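PDB 5XBU: endo-beta-1,4-glucanase from Ampullaria crossean, which probably hydrolyses internal beta-1,4-glucosidic bonds of cellulose, as expected of an endoglucanase of glycoside hydrolase family 45. Local coordinates for residues 97-102 against 152-157; 85-90 against 159-164; 54-59 against 147-152; 81-86 against 103-108; 23-28 against 137-142. One frame throughout, in Å; residues are numbered along the deposited sequence.

Contact 1 of 5, residues 97-102 against 152-157; sequences APPNHN and ALHWDN
Pro98 and Pro99 lean on His154 and Trp155 where two loops meet at the surface of the domain, one joining strands 81-86 and 104-108 and the other leading from strand 140-144 to strand 160-165. The apolar part is modest. Pro99 and His154 cross at about a right angle, with Pro99 CG resting 3.5 Å from His154 CB, while Pro99 CD comes to 3.4 Å from His154 O. Pro98 makes a looser approach, its CB lying 4.1 Å from Trp155 CD1. The indole is packed from its own segment too, since Leu153 CD1 sits above the centre of one face, and Pro86 and Val104 of the barrel strands also touch it.

No direct hydrogen bond joins residues 97-102 to 152-157, although Asp156 and Asn157 bond directly to Gly96 and Lys94 just before them. One water lies in the indole plane and accepts from Trp155 NE1 at 2.9 Å, within bonding distance of both Asn100 OD1 and Asn102 O. A second accepts from Asn100 N and lies 3.0 Å from Leu153 O. Asn100 OD1 also accepts from Asn102 N at 2.9 Å, closing an Asx turn that holds this oxygen beside Asn102.

The indole N-H is thus satisfied by a water that the Asx turn helps to place, and the polar link between these segments runs through solvent.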
# COMPACT_ATOMS: atom_id res chain seq x y z
N ALA A 97 6.20 0.66 -17.20
CA ALA A 97 6.86 -0.60 -16.88
C ALA A 97 8.18 -0.31 -16.17
O ALA A 97 9.00 0.45 -16.70
CB ALA A 97 7.11 -1.41 -18.16
N PRO A 98 8.45 -0.92 -15.03
CA PRO A 98 9.64 -0.55 -14.27
C PRO A 98 10.89 -1.19 -14.86
O PRO A 98 10.80 -2.14 -15.65
CB PRO A 98 9.35 -1.08 -12.87
CG PRO A 98 8.44 -2.24 -13.13
CD PRO A 98 7.56 -1.81 -14.25
N PRO A 99 12.07 -0.69 -14.48
CA PRO A 99 13.32 -1.23 -15.05
C PRO A 99 13.66 -2.64 -14.61
O PRO A 99 14.38 -3.35 -15.33
CB PRO A 99 14.38 -0.23 -14.56
CG PRO A 99 13.77 0.34 -13.29
CD PRO A 99 12.33 0.51 -13.65
N ASN A 100 13.17 -3.07 -13.45
CA ASN A 100 13.39 -4.42 -12.97
C ASN A 100 12.20 -4.81 -12.13
O ASN A 100 11.32 -3.99 -11.84
CB ASN A 100 14.71 -4.57 -12.22
CG ASN A 100 14.70 -3.80 -10.91
OD1 ASN A 100 13.88 -4.05 -10.04
ND2 ASN A 100 15.57 -2.83 -10.80
N HIS A 101 12.15 -6.10 -11.78
CA HIS A 101 11.07 -6.65 -10.97
C HIS A 101 11.54 -7.07 -9.59
O HIS A 101 10.96 -7.97 -8.98
CB HIS A 101 10.36 -7.80 -11.68
CG HIS A 101 9.80 -7.42 -13.01
ND1 HIS A 101 9.30 -8.35 -13.88
CD2 HIS A 101 9.66 -6.21 -13.61
CE1 HIS A 101 8.88 -7.73 -14.97
NE2 HIS A 101 9.09 -6.43 -14.83
N ASN A 102 12.56 -6.43 -9.06
CA ASN A 102 12.99 -6.76 -7.71
C ASN A 102 11.82 -6.51 -6.75
O ASN A 102 11.19 -5.44 -6.81
CB ASN A 102 14.13 -5.83 -7.26
CG ASN A 102 15.41 -5.99 -8.03
OD1 ASN A 102 15.66 -7.00 -8.69
ND2 ASN A 102 16.24 -4.97 -7.96
N ALA A 152 13.69 6.21 -6.43
CA ALA A 152 14.93 5.44 -6.49
C ALA A 152 14.72 4.00 -6.95
O ALA A 152 15.67 3.38 -7.45
CB ALA A 152 15.63 5.44 -5.13
N LEU A 153 13.51 3.45 -6.76
CA LEU A 153 13.13 2.17 -7.34
C LEU A 153 12.78 2.29 -8.82
O LEU A 153 12.67 1.26 -9.50
CB LEU A 153 11.89 1.60 -6.61
CG LEU A 153 12.01 1.35 -5.11
CD1 LEU A 153 10.66 1.02 -4.52
CD2 LEU A 153 13.01 0.25 -4.78
N HIS A 154 12.53 3.51 -9.30
CA HIS A 154 12.03 3.78 -10.65
C HIS A 154 10.67 3.14 -10.88
O HIS A 154 10.35 2.68 -11.97
CB HIS A 154 13.04 3.41 -11.73
CG HIS A 154 14.36 4.05 -11.50
ND1 HIS A 154 14.53 5.42 -11.55
CD2 HIS A 154 15.55 3.54 -11.12
CE1 HIS A 154 15.79 5.71 -11.27
NE2 HIS A 154 16.43 4.59 -11.01
N TRP A 155 9.85 3.13 -9.83
CA TRP A 155 8.49 2.62 -9.92
C TRP A 155 7.56 3.76 -10.28
O TRP A 155 7.44 4.73 -9.51
CB TRP A 155 8.07 2.01 -8.59
CG TRP A 155 8.62 0.65 -8.29
CD1 TRP A 155 9.66 0.02 -8.91
CD2 TRP A 155 8.16 -0.25 -7.27
NE1 TRP A 155 9.88 -1.22 -8.36
CE2 TRP A 155 8.96 -1.41 -7.34
CE3 TRP A 155 7.11 -0.21 -6.34
CZ2 TRP A 155 8.77 -2.51 -6.51
CZ3 TRP A 155 6.91 -1.30 -5.53
CH2 TRP A 155 7.72 -2.44 -5.61
N ASP A 156 6.91 3.65 -11.43
CA ASP A 156 5.89 4.58 -11.89
C ASP A 156 4.55 3.83 -11.87
O ASP A 156 4.11 3.24 -12.86
CB ASP A 156 6.21 5.08 -13.28
CG ASP A 156 5.19 6.08 -13.79
OD1 ASP A 156 4.33 6.55 -13.02
OD2 ASP A 156 5.26 6.38 -14.99
N ASN A 157 3.93 3.83 -10.69
CA ASN A 157 2.66 3.16 -10.46
C ASN A 157 2.62 1.73 -11.00
O ASN A 157 1.66 1.34 -11.66
CB ASN A 157 1.49 3.96 -11.02
CG ASN A 157 1.40 5.36 -10.52
OD1 ASN A 157 2.03 5.74 -9.54
ND2 ASN A 157 0.55 6.15 -11.18
O HOH W 1 11.90 -3.26 -8.24
O HOH W 2 12.28 -1.34 -11.02

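Contact 2 of 5, residues 85-90 against 159-164; sequences TPTGGF and EVTWEE
Thr85 and Thr161 form an antiparallel hydrogen-bonded pair, Thr85 N reaching Thr161 O at 3.0 Å and Thr161 N returning to Thr85 O at 2.9 Å; beyond the non-hydrogen-bonded pair of Pro86 and Val160, the pairing runs on through Thr87 N to Glu159 O, and Glu159 N then meets Gly89 O from above its carbonyl plane.

The side chains of Thr85 and Thr161 lie side by side and point the same way. Thr161 CG2 also approaches Thr87 CG2, and Val160 packs toward Ala25 and Thr27 of strand 22-30. The polar centre is Thr87. Placed between the backbone N and the carbonyl carbon (chi1 61°), Thr87 OG1 donates to the anti lone pair of Glu159 OE2 at 2.7 Å and accepts from Gly89 N at 2.9 Å, which makes an ST turn. The Glu159 chain is extended to get there, and its carboxylate is gripped further by Leu8 N, Cys9 N and Tyr137 OH. Gly89 CA lies 3.4 Å from Glu159 OE2, where any CB on that residue would collide with the oxygen. One water accepts from Gly88 N and donates to Gly89 O and Glu159 O.

A valine in place of Thr87 would probably leave Glu159 OE2 short of one donor and Gly89 N without its acceptor, letting the turn move.

One hydroxyl thus serves both as donor and as acceptor, fastening the turn after strand 81-86 to the buried Glu159, on the segment that leads into strand 160-165.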
# COMPACT_ATOMS: atom_id res chain seq x y z
N THR A 85 5.79 -7.27 -5.65
CA THR A 85 6.64 -7.71 -6.74
C THR A 85 6.08 -7.22 -8.06
O THR A 85 4.98 -7.63 -8.44
CB THR A 85 6.75 -9.23 -6.78
OG1 THR A 85 7.18 -9.74 -5.52
CG2 THR A 85 7.74 -9.69 -7.83
N PRO A 86 6.78 -6.35 -8.78
CA PRO A 86 6.26 -5.91 -10.08
C PRO A 86 6.02 -7.08 -11.02
O PRO A 86 6.83 -8.01 -11.10
CB PRO A 86 7.35 -4.98 -10.63
CG PRO A 86 8.04 -4.48 -9.36
CD PRO A 86 8.06 -5.67 -8.45
N THR A 87 4.95 -6.97 -11.81
CA THR A 87 4.68 -7.92 -12.89
C THR A 87 5.26 -7.46 -14.22
O THR A 87 5.33 -8.26 -15.16
CB THR A 87 3.16 -8.05 -13.07
OG1 THR A 87 2.69 -6.75 -13.42
CG2 THR A 87 2.48 -8.60 -11.83
N GLY A 88 5.60 -6.19 -14.35
CA GLY A 88 5.84 -5.55 -15.63
C GLY A 88 4.66 -4.76 -16.15
O GLY A 88 4.79 -4.04 -17.15
N GLY A 89 3.51 -4.92 -15.53
CA GLY A 89 2.32 -4.23 -15.94
C GLY A 89 2.15 -2.87 -15.28
O GLY A 89 2.90 -2.49 -14.38
N PHE A 90 1.12 -2.17 -15.74
CA PHE A 90 0.72 -0.85 -15.27
C PHE A 90 -0.62 -0.54 -15.93
O PHE A 90 -1.01 -1.18 -16.91
CB PHE A 90 1.78 0.22 -15.58
CG PHE A 90 2.08 0.33 -17.04
CD1 PHE A 90 3.01 -0.52 -17.62
CD2 PHE A 90 1.41 1.25 -17.82
CE1 PHE A 90 3.29 -0.41 -18.98
CE2 PHE A 90 1.68 1.34 -19.19
CZ PHE A 90 2.62 0.52 -19.75
N GLU A 159 2.00 -2.19 -11.57
CA GLU A 159 1.21 -3.34 -11.14
C GLU A 159 2.11 -4.32 -10.41
O GLU A 159 3.24 -4.58 -10.84
CB GLU A 159 0.63 -4.00 -12.41
CG GLU A 159 -0.28 -5.19 -12.16
CD GLU A 159 -0.73 -5.80 -13.49
OE1 GLU A 159 -1.95 -5.80 -13.78
OE2 GLU A 159 0.16 -6.28 -14.24
N VAL A 160 1.62 -4.88 -9.30
CA VAL A 160 2.43 -5.79 -8.50
C VAL A 160 1.57 -6.98 -8.09
O VAL A 160 0.34 -6.89 -8.04
CB VAL A 160 3.01 -5.11 -7.24
CG1 VAL A 160 3.86 -3.89 -7.63
CG2 VAL A 160 1.88 -4.65 -6.30
N THR A 161 2.22 -8.08 -7.74
CA THR A 161 1.60 -9.06 -6.87
C THR A 161 1.94 -8.71 -5.42
O THR A 161 2.97 -8.09 -5.15
CB THR A 161 2.02 -10.50 -7.19
OG1 THR A 161 3.43 -10.66 -7.08
CG2 THR A 161 1.54 -10.90 -8.60
N TRP A 162 1.03 -9.08 -4.50
CA TRP A 162 1.20 -8.66 -3.12
C TRP A 162 0.98 -9.83 -2.17
O TRP A 162 0.15 -10.71 -2.41
CB TRP A 162 0.25 -7.48 -2.76
CG TRP A 162 -1.16 -7.88 -2.40
CD1 TRP A 162 -2.22 -8.18 -3.22
CD2 TRP A 162 -1.67 -8.01 -1.06
NE1 TRP A 162 -3.32 -8.51 -2.48
CE2 TRP A 162 -3.00 -8.41 -1.16
CE3 TRP A 162 -1.10 -7.82 0.20
CZ2 TRP A 162 -3.79 -8.61 -0.04
CZ3 TRP A 162 -1.88 -8.00 1.30
CH2 TRP A 162 -3.22 -8.41 1.18
N GLU A 163 1.73 -9.83 -1.07
CA GLU A 163 1.45 -10.76 0.02
C GLU A 163 1.94 -10.16 1.31
O GLU A 163 2.88 -9.37 1.33
CB GLU A 163 2.10 -12.13 -0.14
CG GLU A 163 3.60 -12.04 -0.29
CD GLU A 163 4.32 -13.40 -0.31
OE1 GLU A 163 5.50 -13.44 -0.69
OE2 GLU A 163 3.71 -14.40 0.07
N GLU A 164 1.31 -10.55 2.40
CA GLU A 164 1.79 -10.17 3.73
C GLU A 164 3.00 -11.01 4.08
O GLU A 164 3.05 -12.21 3.78
CB GLU A 164 0.75 -10.39 4.80
CG GLU A 164 -0.21 -9.28 4.91
CD GLU A 164 -1.19 -9.42 6.07
OE1 GLU A 164 -0.98 -10.19 7.04
OE2 GLU A 164 -2.18 -8.69 6.00
O HOH W 3 5.20 -10.22 -3.67
O HOH W 4 4.95 -3.77 -12.89

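Contact 3 of 5, residues 54-59 against 147-152; sequences QKHVTA and VGQVEA
Gln149 O lies at the edge of the His56 ring, and a water in the imidazole plane bridges the two, bonded to His56 NE2 at 2.7 Å and donating to Gln149 O at 2.8 Å, while the ring of Phe106, on strand 104-108, meets the imidazole with the planes at about 55°. The other flat group is the Gln149 amide, whose plane contains Lys55 O to within 5°. His56 is the centre of an inverse gamma turn, closed by a weak bond from Val57 N to Lys55 O, and it leads from helix 50-54 into strand 57-60 of a barrel of the double-psi class.

The Gln149 side chain carries most of the contact. Its chain bends sharply at chi2, and Gln149 NE2 donates to Lys55 O at 3.0 Å along a nearly straight bond (171°). The same nitrogen also bonds Leu53 O, so it serves two carbonyl oxygens as the chain leaves the helix. At the other end of the amide, Gln149 OE1 accepts from Val147 N at 3.0 Å. Both ends of the group are therefore engaged, which fixes its flip. Val147 finishes the join on the solvent-facing side, its CG2 methyl lying 3.7 Å from Gln54 CA.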
# COMPACT_ATOMS: atom_id res chain seq x y z
N GLN A 54 11.08 8.32 5.33
CA GLN A 54 12.28 7.90 4.60
C GLN A 54 12.23 6.46 4.08
O GLN A 54 12.88 6.16 3.07
CB GLN A 54 13.50 8.00 5.51
CG GLN A 54 13.85 9.40 5.94
CD GLN A 54 14.77 9.42 7.14
OE1 GLN A 54 14.88 8.45 7.89
NE2 GLN A 54 15.43 10.56 7.35
N LYS A 55 11.56 5.58 4.81
CA LYS A 55 11.64 4.14 4.56
C LYS A 55 10.55 3.69 3.61
O LYS A 55 9.78 4.50 3.10
CB LYS A 55 11.62 3.37 5.87
CG LYS A 55 12.89 3.58 6.68
CD LYS A 55 13.02 2.51 7.75
CE LYS A 55 14.28 2.65 8.52
NZ LYS A 55 14.43 1.49 9.43
N HIS A 56 10.53 2.38 3.33
CA HIS A 56 9.52 1.77 2.48
C HIS A 56 8.26 1.55 3.33
O HIS A 56 8.09 0.50 3.97
CB HIS A 56 10.04 0.45 1.94
CG HIS A 56 11.17 0.60 1.00
ND1 HIS A 56 12.19 -0.31 0.94
CD2 HIS A 56 11.44 1.54 0.06
CE1 HIS A 56 13.07 0.08 0.02
NE2 HIS A 56 12.63 1.19 -0.53
N VAL A 57 7.42 2.57 3.33
CA VAL A 57 6.17 2.56 4.07
C VAL A 57 5.03 2.90 3.12
O VAL A 57 5.21 3.53 2.06
CB VAL A 57 6.24 3.49 5.31
CG1 VAL A 57 7.27 2.96 6.29
CG2 VAL A 57 6.51 4.95 4.93
N THR A 58 3.83 2.45 3.49
CA THR A 58 2.68 2.54 2.63
C THR A 58 1.42 2.94 3.40
O THR A 58 1.26 2.67 4.59
CB THR A 58 2.48 1.21 1.86
OG1 THR A 58 1.40 1.30 0.94
CG2 THR A 58 2.23 -0.00 2.74
N ALA A 59 0.51 3.55 2.63
CA ALA A 59 -0.88 3.80 2.98
C ALA A 59 -1.74 2.92 2.08
O ALA A 59 -2.00 3.29 0.92
CB ALA A 59 -1.21 5.27 2.78
N VAL A 147 11.13 11.37 0.35
CA VAL A 147 12.56 11.56 0.11
C VAL A 147 13.03 10.85 -1.17
O VAL A 147 14.23 10.62 -1.37
CB VAL A 147 13.41 11.18 1.33
CG1 VAL A 147 12.91 11.91 2.55
CG2 VAL A 147 13.43 9.66 1.56
N GLY A 148 12.09 10.54 -2.06
CA GLY A 148 12.47 9.94 -3.31
C GLY A 148 12.74 8.46 -3.25
O GLY A 148 13.35 7.92 -4.18
N GLN A 149 12.29 7.77 -2.19
CA GLN A 149 12.62 6.35 -2.06
C GLN A 149 11.91 5.49 -3.09
O GLN A 149 12.41 4.40 -3.44
CB GLN A 149 12.31 5.86 -0.64
CG GLN A 149 10.84 5.96 -0.15
CD GLN A 149 10.55 7.28 0.57
OE1 GLN A 149 10.78 8.37 0.05
NE2 GLN A 149 10.04 7.17 1.80
N VAL A 150 10.75 5.93 -3.59
CA VAL A 150 10.07 5.20 -4.67
C VAL A 150 10.66 5.61 -6.00
O VAL A 150 10.85 4.77 -6.89
CB VAL A 150 8.55 5.39 -4.62
CG1 VAL A 150 7.88 4.53 -5.68
CG2 VAL A 150 8.04 5.01 -3.25
N GLU A 151 11.00 6.90 -6.17
CA GLU A 151 11.72 7.33 -7.36
C GLU A 151 13.00 6.53 -7.53
O GLU A 151 13.36 6.17 -8.66
CB GLU A 151 12.04 8.82 -7.25
CG GLU A 151 12.88 9.37 -8.39
CD GLU A 151 12.15 9.37 -9.72
OE1 GLU A 151 10.90 9.29 -9.71
OE2 GLU A 151 12.83 9.44 -10.77
N ALA A 152 13.69 6.21 -6.43
CA ALA A 152 14.93 5.44 -6.49
C ALA A 152 14.72 4.00 -6.95
O ALA A 152 15.67 3.38 -7.45
CB ALA A 152 15.63 5.44 -5.13
O HOH W 5 14.19 2.71 -2.19

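Contact 4 of 5, residues 81-86 against 103-108; sequences CVRLTP and PVVFMV
Strands 81-86 and 104-108, which meet at Val82 with Phe106 and at Leu84 with Val104, make a buried antiparallel contact in the mixed sheet, the axes of the short segments approaching to 4.6 Å with their directions 148° apart. Four backbone bonds hold the two hydrogen-bonded pairs, from Phe106 N to Val82 O at 2.8 Å to Val104 N to Leu84 O at 3.0 Å.

The two faces differ. Val82, Leu84 and Phe106 share one with Val104; the first three pack on strand 140-144, at Phe141 or Leu143, and Val104 on His56, Leu153 and Trp155. Leu84 and Phe106 cross at about a right angle, with Leu84 CD1 3.7 Å from Phe106 CD1. An alanine in place of Leu84 would probably open a gap beside the Phe106 ring, allowing it to shift.

Cys81, Arg83, Val105 and Met107 share the opposite face. Cys81 SG, turned anti to its carbonyl carbon (chi1 -74°), lies 3.7 Å from Met107 CB and is tied by a disulfide to Cys167. Arg83 NH1 forms a salt bridge with Glu163 OE1.

Such an antiparallel pair of neighbouring strands, one face apolar and the other carrying Arg83, is consistent with the double-psi beta-barrel of family 45 glucanases.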
# COMPACT_ATOMS: atom_id res chain seq x y z
N CYS A 81 3.50 -5.84 7.21
CA CYS A 81 4.36 -5.65 6.05
C CYS A 81 3.83 -6.45 4.87
O CYS A 81 3.28 -7.54 5.01
CB CYS A 81 5.80 -6.05 6.36
SG CYS A 81 6.61 -4.81 7.42
N VAL A 82 4.02 -5.87 3.69
CA VAL A 82 3.61 -6.48 2.44
C VAL A 82 4.81 -6.49 1.49
O VAL A 82 5.53 -5.49 1.37
CB VAL A 82 2.39 -5.77 1.80
CG1 VAL A 82 1.15 -5.97 2.67
CG2 VAL A 82 2.63 -4.33 1.49
N ARG A 83 5.02 -7.62 0.82
CA ARG A 83 6.01 -7.71 -0.24
C ARG A 83 5.28 -7.46 -1.54
O ARG A 83 4.27 -8.12 -1.83
CB ARG A 83 6.68 -9.08 -0.27
CG ARG A 83 7.67 -9.20 -1.43
CD ARG A 83 8.44 -10.49 -1.45
NE ARG A 83 9.31 -10.62 -0.29
CZ ARG A 83 9.16 -11.55 0.65
NH1 ARG A 83 8.17 -12.43 0.56
NH2 ARG A 83 10.01 -11.60 1.67
N LEU A 84 5.78 -6.50 -2.31
CA LEU A 84 5.22 -6.11 -3.59
C LEU A 84 6.21 -6.45 -4.69
O LEU A 84 7.37 -6.00 -4.65
CB LEU A 84 4.88 -4.63 -3.62
CG LEU A 84 4.00 -4.14 -2.46
CD1 LEU A 84 3.61 -2.69 -2.69
CD2 LEU A 84 2.75 -5.00 -2.32
N THR A 85 5.79 -7.27 -5.65
CA THR A 85 6.64 -7.71 -6.74
C THR A 85 6.08 -7.22 -8.06
O THR A 85 4.98 -7.63 -8.44
CB THR A 85 6.75 -9.23 -6.78
OG1 THR A 85 7.18 -9.74 -5.52
CG2 THR A 85 7.74 -9.69 -7.83
N PRO A 86 6.78 -6.35 -8.78
CA PRO A 86 6.26 -5.91 -10.08
C PRO A 86 6.02 -7.08 -11.02
O PRO A 86 6.83 -8.01 -11.10
CB PRO A 86 7.35 -4.98 -10.63
CG PRO A 86 8.04 -4.48 -9.36
CD PRO A 86 8.06 -5.67 -8.45
N PRO A 103 11.54 -7.43 -5.84
CA PRO A 103 10.48 -7.20 -4.85
C PRO A 103 10.94 -6.18 -3.82
O PRO A 103 12.13 -5.97 -3.59
CB PRO A 103 10.29 -8.57 -4.21
CG PRO A 103 11.59 -9.28 -4.39
CD PRO A 103 12.21 -8.73 -5.65
N VAL A 104 9.96 -5.53 -3.21
CA VAL A 104 10.23 -4.59 -2.13
C VAL A 104 9.17 -4.79 -1.06
O VAL A 104 7.98 -4.92 -1.36
CB VAL A 104 10.25 -3.12 -2.64
CG1 VAL A 104 10.58 -2.18 -1.52
CG2 VAL A 104 11.25 -2.93 -3.80
N VAL A 105 9.61 -4.80 0.19
CA VAL A 105 8.74 -4.92 1.36
C VAL A 105 8.43 -3.54 1.90
O VAL A 105 9.34 -2.73 2.15
CB VAL A 105 9.37 -5.82 2.43
CG1 VAL A 105 8.52 -5.86 3.71
CG2 VAL A 105 9.62 -7.24 1.91
N PHE A 106 7.14 -3.27 2.13
CA PHE A 106 6.67 -2.01 2.68
C PHE A 106 5.91 -2.29 3.97
O PHE A 106 5.16 -3.27 4.07
CB PHE A 106 5.73 -1.28 1.73
CG PHE A 106 6.38 -0.87 0.43
CD1 PHE A 106 6.51 -1.79 -0.59
CD2 PHE A 106 6.86 0.41 0.25
CE1 PHE A 106 7.12 -1.43 -1.79
CE2 PHE A 106 7.48 0.79 -0.94
CZ PHE A 106 7.61 -0.15 -1.95
N MET A 107 6.02 -1.39 4.94
CA MET A 107 5.24 -1.48 6.17
C MET A 107 4.06 -0.52 6.13
O MET A 107 4.18 0.64 5.72
CB MET A 107 6.13 -1.18 7.39
CG MET A 107 5.39 -1.41 8.71
SD MET A 107 6.50 -1.47 10.13
CE MET A 107 6.99 0.26 10.23
N VAL A 108 2.90 -1.02 6.58
CA VAL A 108 1.70 -0.21 6.68
C VAL A 108 1.83 0.77 7.84
O VAL A 108 1.89 0.36 9.00
CB VAL A 108 0.47 -1.10 6.89
CG1 VAL A 108 -0.76 -0.26 7.08
CG2 VAL A 108 0.33 -2.11 5.73

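Contact 5 of 5, residues 23-28 against 137-142; sequences PCASTT and YEVHFD
His140 and Thr28 meet because their torsions converge: His140 CG stands anti to the backbone N (chi1 -174°), and Thr28 OG1 lies between its own N and carbonyl carbon (chi1 52°). The strands carrying them, 22-30 and 140-144, run parallel in the sheet of the double-psi beta-barrel, with Phe141 N bonded to Ser26 O at 3.0 Å and Thr28 N to Phe141 O.

The imidazole spans two residues of its neighbour. His140 ND1 and Ser26 OG are hydrogen-bonded at 2.7 Å, and His140 NE2 donates in the ring plane to Thr28 OG1 at 2.8 Å. Thr28 OG1 donates in turn to Asp142 OD1 at 2.7 Å, meeting it from above the carboxylate plane (72° out of it). A polar chain of ring, hydroxyl and carboxylate thus runs along one face, where Trp120 also meets the imidazole.

On the other face Ala25 CB touches the edge of the Phe141 ring. Toward the start of the pairing Tyr137 covers Ser26, whose CA lies over one face of its ring near the rim, while Cys24 CB sits at the ring edge, 3.7 Å from Tyr137 CE1. Lastly, one water accepts from Glu138 N at 2.9 Å and donates to Cys24 O at 2.7 Å.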
# COMPACT_ATOMS: atom_id res chain seq x y z
N PRO A 23 -2.71 -12.70 -5.98
CA PRO A 23 -3.49 -11.48 -6.16
C PRO A 23 -2.59 -10.31 -6.54
O PRO A 23 -1.47 -10.17 -6.04
CB PRO A 23 -4.09 -11.25 -4.77
CG PRO A 23 -3.04 -11.80 -3.84
CD PRO A 23 -2.53 -13.05 -4.56
N CYS A 24 -3.11 -9.46 -7.41
CA CYS A 24 -2.42 -8.24 -7.76
C CYS A 24 -2.93 -7.04 -6.98
O CYS A 24 -4.04 -7.02 -6.46
CB CYS A 24 -2.52 -8.00 -9.26
SG CYS A 24 -1.78 -9.39 -10.15
N ALA A 25 -2.09 -6.02 -6.95
CA ALA A 25 -2.41 -4.73 -6.39
C ALA A 25 -1.96 -3.66 -7.35
O ALA A 25 -0.96 -3.82 -8.07
CB ALA A 25 -1.73 -4.50 -5.05
N SER A 26 -2.69 -2.55 -7.36
CA SER A 26 -2.18 -1.33 -7.95
C SER A 26 -1.37 -0.55 -6.93
O SER A 26 -1.48 -0.77 -5.71
CB SER A 26 -3.33 -0.49 -8.50
OG SER A 26 -4.44 -0.42 -7.61
N THR A 27 -0.52 0.34 -7.44
CA THR A 27 0.29 1.20 -6.61
C THR A 27 0.29 2.61 -7.18
O THR A 27 0.16 2.82 -8.38
CB THR A 27 1.74 0.70 -6.43
OG1 THR A 27 2.50 0.90 -7.64
CG2 THR A 27 1.85 -0.74 -6.00
N THR A 28 0.47 3.58 -6.28
CA THR A 28 0.77 4.97 -6.61
C THR A 28 1.84 5.44 -5.63
O THR A 28 2.29 4.68 -4.75
CB THR A 28 -0.48 5.87 -6.58
OG1 THR A 28 -1.17 5.71 -5.34
CG2 THR A 28 -1.43 5.61 -7.74
N TYR A 137 -8.29 -4.11 -9.21
CA TYR A 137 -7.44 -4.67 -8.16
C TYR A 137 -8.16 -4.71 -6.83
O TYR A 137 -8.87 -3.77 -6.46
CB TYR A 137 -6.13 -3.86 -8.02
CG TYR A 137 -5.37 -3.84 -9.31
CD1 TYR A 137 -4.61 -4.93 -9.68
CD2 TYR A 137 -5.45 -2.75 -10.16
CE1 TYR A 137 -3.93 -4.96 -10.91
CE2 TYR A 137 -4.77 -2.77 -11.39
CZ TYR A 137 -4.01 -3.86 -11.73
OH TYR A 137 -3.37 -3.84 -12.97
N GLU A 138 -7.93 -5.79 -6.09
CA GLU A 138 -8.57 -5.97 -4.78
C GLU A 138 -8.01 -5.08 -3.68
O GLU A 138 -8.60 -5.03 -2.60
CB GLU A 138 -8.51 -7.42 -4.32
CG GLU A 138 -7.13 -7.89 -3.97
CD GLU A 138 -7.08 -9.25 -3.33
OE1 GLU A 138 -8.11 -9.98 -3.32
OE2 GLU A 138 -6.00 -9.59 -2.79
N VAL A 139 -6.85 -4.48 -3.90
CA VAL A 139 -6.20 -3.64 -2.91
C VAL A 139 -5.29 -2.69 -3.67
O VAL A 139 -4.84 -2.97 -4.79
CB VAL A 139 -5.42 -4.49 -1.88
CG1 VAL A 139 -4.24 -5.18 -2.48
CG2 VAL A 139 -5.04 -3.69 -0.65
N HIS A 140 -5.03 -1.54 -3.04
CA HIS A 140 -4.14 -0.52 -3.56
C HIS A 140 -3.12 -0.17 -2.48
O HIS A 140 -3.48 -0.02 -1.32
CB HIS A 140 -4.92 0.72 -3.95
CG HIS A 140 -4.08 1.74 -4.62
ND1 HIS A 140 -3.74 1.60 -5.95
CD2 HIS A 140 -3.48 2.85 -4.15
CE1 HIS A 140 -2.95 2.61 -6.26
NE2 HIS A 140 -2.78 3.39 -5.20
N PHE A 141 -1.87 0.04 -2.88
CA PHE A 141 -0.82 0.51 -1.98
C PHE A 141 -0.31 1.87 -2.46
O PHE A 141 0.31 1.96 -3.52
CB PHE A 141 0.31 -0.50 -1.83
CG PHE A 141 -0.16 -1.77 -1.20
CD1 PHE A 141 -0.43 -1.81 0.17
CD2 PHE A 141 -0.42 -2.92 -1.96
CE1 PHE A 141 -0.93 -2.95 0.76
CE2 PHE A 141 -0.91 -4.06 -1.35
CZ PHE A 141 -1.17 -4.09 -0.00
N ASP A 142 -0.54 2.91 -1.66
CA ASP A 142 0.04 4.22 -1.91
C ASP A 142 1.39 4.25 -1.21
O ASP A 142 1.47 3.99 -0.01
CB ASP A 142 -0.90 5.31 -1.41
CG ASP A 142 -0.81 6.60 -2.20
OD1 ASP A 142 0.01 6.70 -3.12
OD2 ASP A 142 -1.59 7.51 -1.85
O HOH W 6 -6.42 -7.79 -7.45

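Overall arrangement
Taken together, the five contacts illustrate how bonding changes from the core of a barrel to its rim. Contacts 2, 4 and 5 are buried strand pairings in one mixed sheet: contacts 2 and 4 share strand 81-86, and contacts 2 and 5 join through neighbouring strands 160-165 and 22-30. Contact 4 is the most apolar of these, whereas contacts 2 and 5 join hydroxyls to carboxylates. Contacts 1 and 3 lie at the surface and share Ala152 in the loop between strands 140-144 and 160-165. They differ in that contact 1 has no direct hydrogen bond between its segments, while contact 3 has one from a side-chain amide to the backbone.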